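Local coordinates for heme-binding protein HutZ (Vibrio cholerae, PDB 3TGV), which binds heme and degrades it to biliverdin, the beta and delta isomers, with release of iron, at residues N38-F43 against S95-Q100; P60-M65 against F125-E130. The protein carries 1 engineered substitution. All blocks are in the same frame, centred on the assembly; numbering follows the deposited sequence.

Overall arrangement
From the N terminus the chain runs through helix 3-13 and two strands before it reaches 38-43, the turn and strand start that open contact 1. Segment 60-65, the first half of contact 2, follows beyond helix 51-58. Segment 95-100 then closes the loop of contact 1, and 125-130 closes that of contact 2 after helices 96-109 and 112-116. The segments alternate, so the two loops cross. Contact 1 brings the helix beginning at 96 to the beta hairpin; contact 2 spans the inside of the curled antiparallel sheet. Their centres are about 14 Å apart. Strands 41-47 and 122-129 are sheet neighbours, and probable hydrogen bonds join Tyr-42 O to Leu-127 N and Glu-40 O to Arg-126 NH1.

Contact 1 (N38-F43 against S95-Q100); sequences NQEGYF and SELWCQ
The phenyl ring of Phe-43 is met at its edge: from the helix, CD2 of Leu-97 lies near the ring plane, 4.0 Å from Phe-43 CE1, and from its own hairpin CB of Glu-40 lies in plane. The setting is a beta hairpin of the FMN-binding split-barrel family, strands 28-38 and 41-47 joined by a type I turn from Asn-38 to Gly-41, against which the first turn of helix 96-109 is laid. Leu-97 reaches across with CG anti to its backbone N (chi1 -170°). Both its methyls reach the CE1-CZ edge of the ring, CD1 and CD2 each lying 4.1 Å from Phe-43 CZ, and only CD1 goes on to Glu-40, 4.0 Å from its CG. The Glu-40 chain is bent at chi2 (-79°), which folds its carboxylate end back so that it too lies near this methyl. No hydrogen bond crosses between the two segments, and the contact is only partly buried; Val-91 of strand 81-91 touches both Phe-43 and Leu-97, and Val-101 farther along the helix also touches the ring. A hydrogen bond from Asn-38 ND2 to Gln-104 OE1 ties the turn to the same helix. Each segment also has polar bonds of its own. Ser-95, at the N-cap, accepts a weak bond at its OG from Trp-98 N. Within the turn, Asn-38 forms an Asx turn: Glu-40 N donates to Asn-38 OD1 over 3.0 Å, in the carbonyl plane and on a lone pair.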
loop_
_atom_site.group_PDB
_atom_site.type_symbol
_atom_site.label_atom_id
_atom_site.label_comp_id
_atom_site.label_asym_id
_atom_site.label_seq_id
_atom_site.Cartn_x
_atom_site.Cartn_y
_atom_site.Cartn_z
ATOM N N ASN A 38 0.511 -19.525 -5.547
ATOM C CA ASN A 38 0.308 -20.946 -5.761
ATOM C C ASN A 38 0.255 -21.671 -4.430
ATOM O O ASN A 38 0.107 -21.039 -3.378
ATOM C CB ASN A 38 1.377 -21.544 -6.686
ATOM C CG ASN A 38 2.797 -21.254 -6.218
ATOM O OD1 ASN A 38 3.132 -21.424 -5.043
ATOM N ND2 ASN A 38 3.636 -20.804 -7.142
ATOM N N GLN A 39 0.377 -22.994 -4.479
ATOM C CA GLN A 39 0.155 -23.826 -3.305
ATOM C C GLN A 39 1.199 -23.565 -2.228
ATOM O O GLN A 39 0.989 -23.888 -1.052
ATOM C CB GLN A 39 0.182 -25.300 -3.707
ATOM C CG GLN A 39 -0.907 -26.142 -3.062
ATOM C CD GLN A 39 -1.012 -27.524 -3.691
ATOM O OE1 GLN A 39 -0.011 -28.094 -4.143
ATOM N NE2 GLN A 39 -2.233 -28.063 -3.738
ATOM N N GLU A 40 2.315 -22.969 -2.646
ATOM C CA GLU A 40 3.465 -22.734 -1.779
ATOM C C GLU A 40 3.451 -21.349 -1.131
ATOM O O GLU A 40 4.227 -21.083 -0.214
ATOM C CB GLU A 40 4.759 -22.887 -2.587
ATOM C CG GLU A 40 4.759 -24.050 -3.562
ATOM C CD GLU A 40 5.030 -25.377 -2.878
ATOM O OE1 GLU A 40 6.219 -25.707 -2.665
ATOM O OE2 GLU A 40 4.054 -26.086 -2.549
ATOM N N GLY A 41 2.588 -20.463 -1.627
ATOM C CA GLY A 41 2.445 -19.129 -1.066
ATOM C C GLY A 41 2.378 -18.046 -2.127
ATOM O O GLY A 41 2.150 -18.327 -3.305
ATOM N N TYR A 42 2.572 -16.800 -1.709
ATOM C CA TYR A 42 2.648 -15.691 -2.651
ATOM C C TYR A 42 4.113 -15.372 -2.945
ATOM O O TYR A 42 4.964 -15.476 -2.067
ATOM C CB TYR A 42 1.938 -14.461 -2.094
ATOM C CG TYR A 42 0.433 -14.608 -1.943
ATOM C CD1 TYR A 42 -0.436 -13.998 -2.840
ATOM C CD2 TYR A 42 -0.111 -15.351 -0.911
ATOM C CE1 TYR A 42 -1.811 -14.116 -2.709
ATOM C CE2 TYR A 42 -1.493 -15.482 -0.773
ATOM C CZ TYR A 42 -2.334 -14.863 -1.678
ATOM O OH TYR A 42 -3.705 -14.984 -1.545
ATOM N N PHE A 43 4.409 -14.988 -4.178
ATOM C CA PHE A 43 5.793 -14.723 -4.552
ATOM C C PHE A 43 5.964 -13.366 -5.205
ATOM O O PHE A 43 5.196 -12.987 -6.088
ATOM C CB PHE A 43 6.324 -15.820 -5.474
ATOM C CG PHE A 43 6.383 -17.171 -4.823
ATOM C CD1 PHE A 43 7.580 -17.660 -4.316
ATOM C CD2 PHE A 43 5.237 -17.951 -4.711
ATOM C CE1 PHE A 43 7.629 -18.907 -3.711
ATOM C CE2 PHE A 43 5.281 -19.188 -4.111
ATOM C CZ PHE A 43 6.472 -19.670 -3.608
ATOM N N SER A 95 16.897 -22.957 -7.680
ATOM C CA SER A 95 16.288 -24.101 -7.019
ATOM C C SER A 95 14.997 -24.469 -7.744
ATOM O O SER A 95 14.498 -23.706 -8.581
ATOM C CB SER A 95 15.990 -23.793 -5.550
ATOM O OG SER A 95 14.944 -22.843 -5.421
ATOM N N GLU A 96 14.450 -25.636 -7.422
ATOM C CA GLU A 96 13.250 -26.103 -8.095
ATOM C C GLU A 96 12.079 -25.131 -7.898
ATOM O O GLU A 96 11.340 -24.841 -8.838
ATOM C CB GLU A 96 12.884 -27.496 -7.598
ATOM C CG GLU A 96 11.886 -28.227 -8.477
ATOM C CD GLU A 96 11.653 -29.649 -8.009
ATOM O OE1 GLU A 96 10.526 -29.951 -7.557
ATOM O OE2 GLU A 96 12.603 -30.463 -8.088
ATOM N N LEU A 97 11.915 -24.628 -6.678
ATOM C CA LEU A 97 10.878 -23.637 -6.410
ATOM C C LEU A 97 11.102 -22.366 -7.229
ATOM O O LEU A 97 10.154 -21.782 -7.757
ATOM C CB LEU A 97 10.812 -23.304 -4.921
ATOM C CG LEU A 97 9.615 -22.450 -4.480
ATOM C CD1 LEU A 97 8.326 -22.960 -5.117
ATOM C CD2 LEU A 97 9.487 -22.424 -2.954
ATOM N N TRP A 98 12.359 -21.945 -7.332
ATOM C CA TRP A 98 12.716 -20.766 -8.112
ATOM C C TRP A 98 12.260 -20.905 -9.552
ATOM O O TRP A 98 11.586 -20.029 -10.093
ATOM C CB TRP A 98 14.229 -20.547 -8.090
ATOM C CG TRP A 98 14.698 -19.518 -9.072
ATOM C CD1 TRP A 98 14.873 -19.685 -10.421
ATOM C CD2 TRP A 98 15.067 -18.163 -8.788
ATOM N NE1 TRP A 98 15.322 -18.515 -10.987
ATOM C CE2 TRP A 98 15.452 -17.569 -10.004
ATOM C CE3 TRP A 98 15.113 -17.400 -7.618
ATOM C CZ2 TRP A 98 15.870 -16.243 -10.086
ATOM C CZ3 TRP A 98 15.530 -16.087 -7.701
ATOM C CH2 TRP A 98 15.902 -15.520 -8.926
ATOM N N CYS A 99 12.640 -22.012 -10.177
ATOM C CA CYS A 99 12.315 -22.232 -11.577
ATOM C C CYS A 99 10.804 -22.257 -11.808
ATOM O O CYS A 99 10.311 -21.691 -12.781
ATOM C CB CYS A 99 12.978 -23.520 -12.073
ATOM S SG CYS A 99 14.790 -23.513 -11.891
ATOM N N GLN A 100 10.068 -22.897 -10.904
ATOM C CA GLN A 100 8.613 -22.972 -11.030
ATOM C C GLN A 100 7.964 -21.592 -10.966
ATOM O O GLN A 100 7.162 -21.222 -11.829
ATOM C CB GLN A 100 8.030 -23.868 -9.942
ATOM C CG GLN A 100 8.468 -25.316 -10.040
ATOM C CD GLN A 100 8.221 -26.089 -8.757
ATOM O OE1 GLN A 100 7.159 -25.974 -8.138
ATOM N NE2 GLN A 100 9.210 -26.875 -8.344
#

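Contact 2 (P60-M65 against F125-E130); sequences PQVSIM and FRLQPE
Leu-127 meets Ile-64 and Val-62 across the inside of the curled antiparallel sheet, the barrel of the FMN-binding split-barrel family. Strands 61-67 and 122-129 are not paired with each other; strand 81-91 hydrogen-bonds to both, and no hydrogen bond links these two segments directly. Instead, the alternate residues Val-62 and Ile-64 turn inward and close on one leucine. The tight part is at Ile-64. Its CG1 stands anti to the carbonyl carbon (chi1 -65°) and the chain then extends (chi2 164°), carrying CD1 across to lie 3.7 Å from Leu-127 CD1 and 4.0 Å from Leu-127 CB. Thus the end of the isoleucine touches the leucine both at a branch tip and close to its backbone. All three touching side chains are buried, whereas the ends of the contact, at Pro-60 and Pro-129, are exposed to solvent. Ala-88 of strand 81-91 touches Leu-127, Leu-17 and Leu-19 of strand 16-22 lie against Ile-64, and Leu-56 of helix 51-58 packs on Val-62. The opposite surface of strand 61-67 belongs to the dimer, where Ser-63 OG bonds to Val-30 N of the second subunit. On the outer side of strand 122-129, Arg-126 and Gln-128 are partly exposed. Back on the inner side, Val-62 packs more loosely than Ile-64 and takes the other branch of the leucine, so one methyl of Leu-127 goes to each of the two strand residues: Val-62 CG2 stands 4.3 Å from Leu-127 CD2.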
loop_
_atom_site.group_PDB
_atom_site.type_symbol
_atom_site.label_atom_id
_atom_site.label_comp_id
_atom_site.label_asym_id
_atom_site.label_seq_id
_atom_site.Cartn_x
_atom_site.Cartn_y
_atom_site.Cartn_z
ATOM N N PRO A 60 11.714 -10.653 8.611
ATOM C CA PRO A 60 10.904 -11.372 7.620
ATOM C C PRO A 60 9.402 -11.323 7.862
ATOM O O PRO A 60 8.715 -12.306 7.590
ATOM C CB PRO A 60 11.405 -12.825 7.743
ATOM C CG PRO A 60 12.667 -12.748 8.580
ATOM C CD PRO A 60 12.425 -11.585 9.494
ATOM N N GLN A 61 8.892 -10.208 8.362
ATOM C CA GLN A 61 7.450 -10.070 8.516
ATOM C C GLN A 61 6.937 -8.996 7.580
ATOM O O GLN A 61 7.596 -7.978 7.371
ATOM C CB GLN A 61 7.073 -9.760 9.954
ATOM C CG GLN A 61 7.703 -8.530 10.503
ATOM C CD GLN A 61 7.560 -8.459 12.003
ATOM O OE1 GLN A 61 6.515 -8.805 12.553
ATOM N NE2 GLN A 61 8.608 -8.012 12.675
ATOM N N VAL A 62 5.771 -9.252 7.000
ATOM C CA VAL A 62 5.164 -8.362 6.026
ATOM C C VAL A 62 3.671 -8.291 6.279
ATOM O O VAL A 62 3.060 -9.283 6.644
ATOM C CB VAL A 62 5.252 -8.936 4.616
ATOM C CG1 VAL A 62 5.425 -7.818 3.613
ATOM C CG2 VAL A 62 6.351 -9.953 4.533
ATOM N N SER A 63 3.089 -7.125 6.050
ATOM C CA SER A 63 1.648 -7.007 5.952
ATOM C C SER A 63 1.325 -6.819 4.466
ATOM O O SER A 63 1.922 -5.971 3.795
ATOM C CB SER A 63 1.135 -5.857 6.828
ATOM O OG SER A 63 -0.273 -5.694 6.736
ATOM N N ILE A 64 0.414 -7.639 3.944
ATOM C CA ILE A 64 0.113 -7.666 2.508
ATOM C C ILE A 64 -1.314 -7.205 2.199
ATOM O O ILE A 64 -2.261 -7.546 2.915
ATOM C CB ILE A 64 0.282 -9.085 1.951
ATOM C CG1 ILE A 64 1.746 -9.520 2.047
ATOM C CG2 ILE A 64 -0.224 -9.166 0.508
ATOM C CD1 ILE A 64 1.948 -11.005 1.888
ATOM N N MET A 65 -1.470 -6.425 1.139
ATOM C CA MET A 65 -2.800 -5.992 0.713
ATOM C C MET A 65 -2.964 -6.062 -0.799
ATOM O O MET A 65 -2.096 -5.617 -1.563
ATOM C CB MET A 65 -3.104 -4.576 1.213
ATOM C CG MET A 65 -4.434 -4.030 0.732
ATOM S SD MET A 65 -4.893 -2.456 1.496
ATOM C CE MET A 65 -3.551 -1.427 0.915
ATOM N N PHE A 125 11.132 -13.690 -3.156
ATOM C CA PHE A 125 10.665 -13.971 -1.802
ATOM C C PHE A 125 9.361 -14.753 -1.814
ATOM O O PHE A 125 8.428 -14.392 -2.523
ATOM C CB PHE A 125 10.473 -12.680 -0.993
ATOM C CG PHE A 125 11.762 -12.001 -0.602
ATOM C CD1 PHE A 125 12.339 -12.239 0.636
ATOM C CD2 PHE A 125 12.384 -11.125 -1.467
ATOM C CE1 PHE A 125 13.517 -11.617 1.002
ATOM C CE2 PHE A 125 13.562 -10.503 -1.108
ATOM C CZ PHE A 125 14.130 -10.751 0.127
ATOM N N ARG A 126 9.312 -15.824 -1.031
ATOM C CA ARG A 126 8.053 -16.514 -0.751
ATOM C C ARG A 126 7.373 -15.906 0.467
ATOM O O ARG A 126 8.000 -15.719 1.506
ATOM C CB ARG A 126 8.282 -18.005 -0.507
ATOM C CG ARG A 126 7.181 -18.616 0.335
ATOM C CD ARG A 126 6.929 -20.080 0.037
ATOM N NE ARG A 126 7.935 -20.956 0.620
ATOM C CZ ARG A 126 7.685 -22.194 1.036
ATOM N NH1 ARG A 126 6.456 -22.696 0.945
ATOM N NH2 ARG A 126 8.664 -22.931 1.549
ATOM N N LEU A 127 6.088 -15.595 0.344
ATOM C CA LEU A 127 5.352 -15.013 1.455
ATOM C C LEU A 127 4.211 -15.930 1.854
ATOM O O LEU A 127 3.349 -16.239 1.035
ATOM C CB LEU A 127 4.792 -13.652 1.061
ATOM C CG LEU A 127 5.740 -12.764 0.271
ATOM C CD1 LEU A 127 5.006 -11.509 -0.136
ATOM C CD2 LEU A 127 6.969 -12.434 1.091
ATOM N N GLN A 128 4.206 -16.341 3.119
ATOM C CA GLN A 128 3.238 -17.310 3.629
ATOM C C GLN A 128 2.394 -16.724 4.748
ATOM O O GLN A 128 2.921 -16.329 5.791
ATOM C CB GLN A 128 3.955 -18.562 4.130
ATOM C CG GLN A 128 4.944 -19.126 3.130
ATOM C CD GLN A 128 5.533 -20.442 3.570
ATOM O OE1 GLN A 128 6.644 -20.493 4.108
ATOM N NE2 GLN A 128 4.797 -21.523 3.338
ATOM N N PRO A 129 1.072 -16.666 4.529
ATOM C CA PRO A 129 0.086 -16.108 5.470
ATOM C C PRO A 129 0.071 -16.857 6.784
ATOM O O PRO A 129 0.297 -18.068 6.784
ATOM C CB PRO A 129 -1.251 -16.305 4.745
ATOM C CG PRO A 129 -0.996 -17.356 3.717
ATOM C CD PRO A 129 0.441 -17.169 3.299
ATOM N N GLU A 130 -0.210 -16.167 7.888
ATOM C CA GLU A 130 -0.165 -16.834 9.187
ATOM C C GLU A 130 -1.279 -16.506 10.187
ATOM O O GLU A 130 -1.679 -17.365 10.976
ATOM C CB GLU A 130 1.196 -16.603 9.836
ATOM C CG GLU A 130 1.641 -17.753 10.711
ATOM C CD GLU A 130 3.144 -17.811 10.841
ATOM O OE1 GLU A 130 3.698 -17.032 11.648
ATOM O OE2 GLU A 130 3.767 -18.629 10.128
#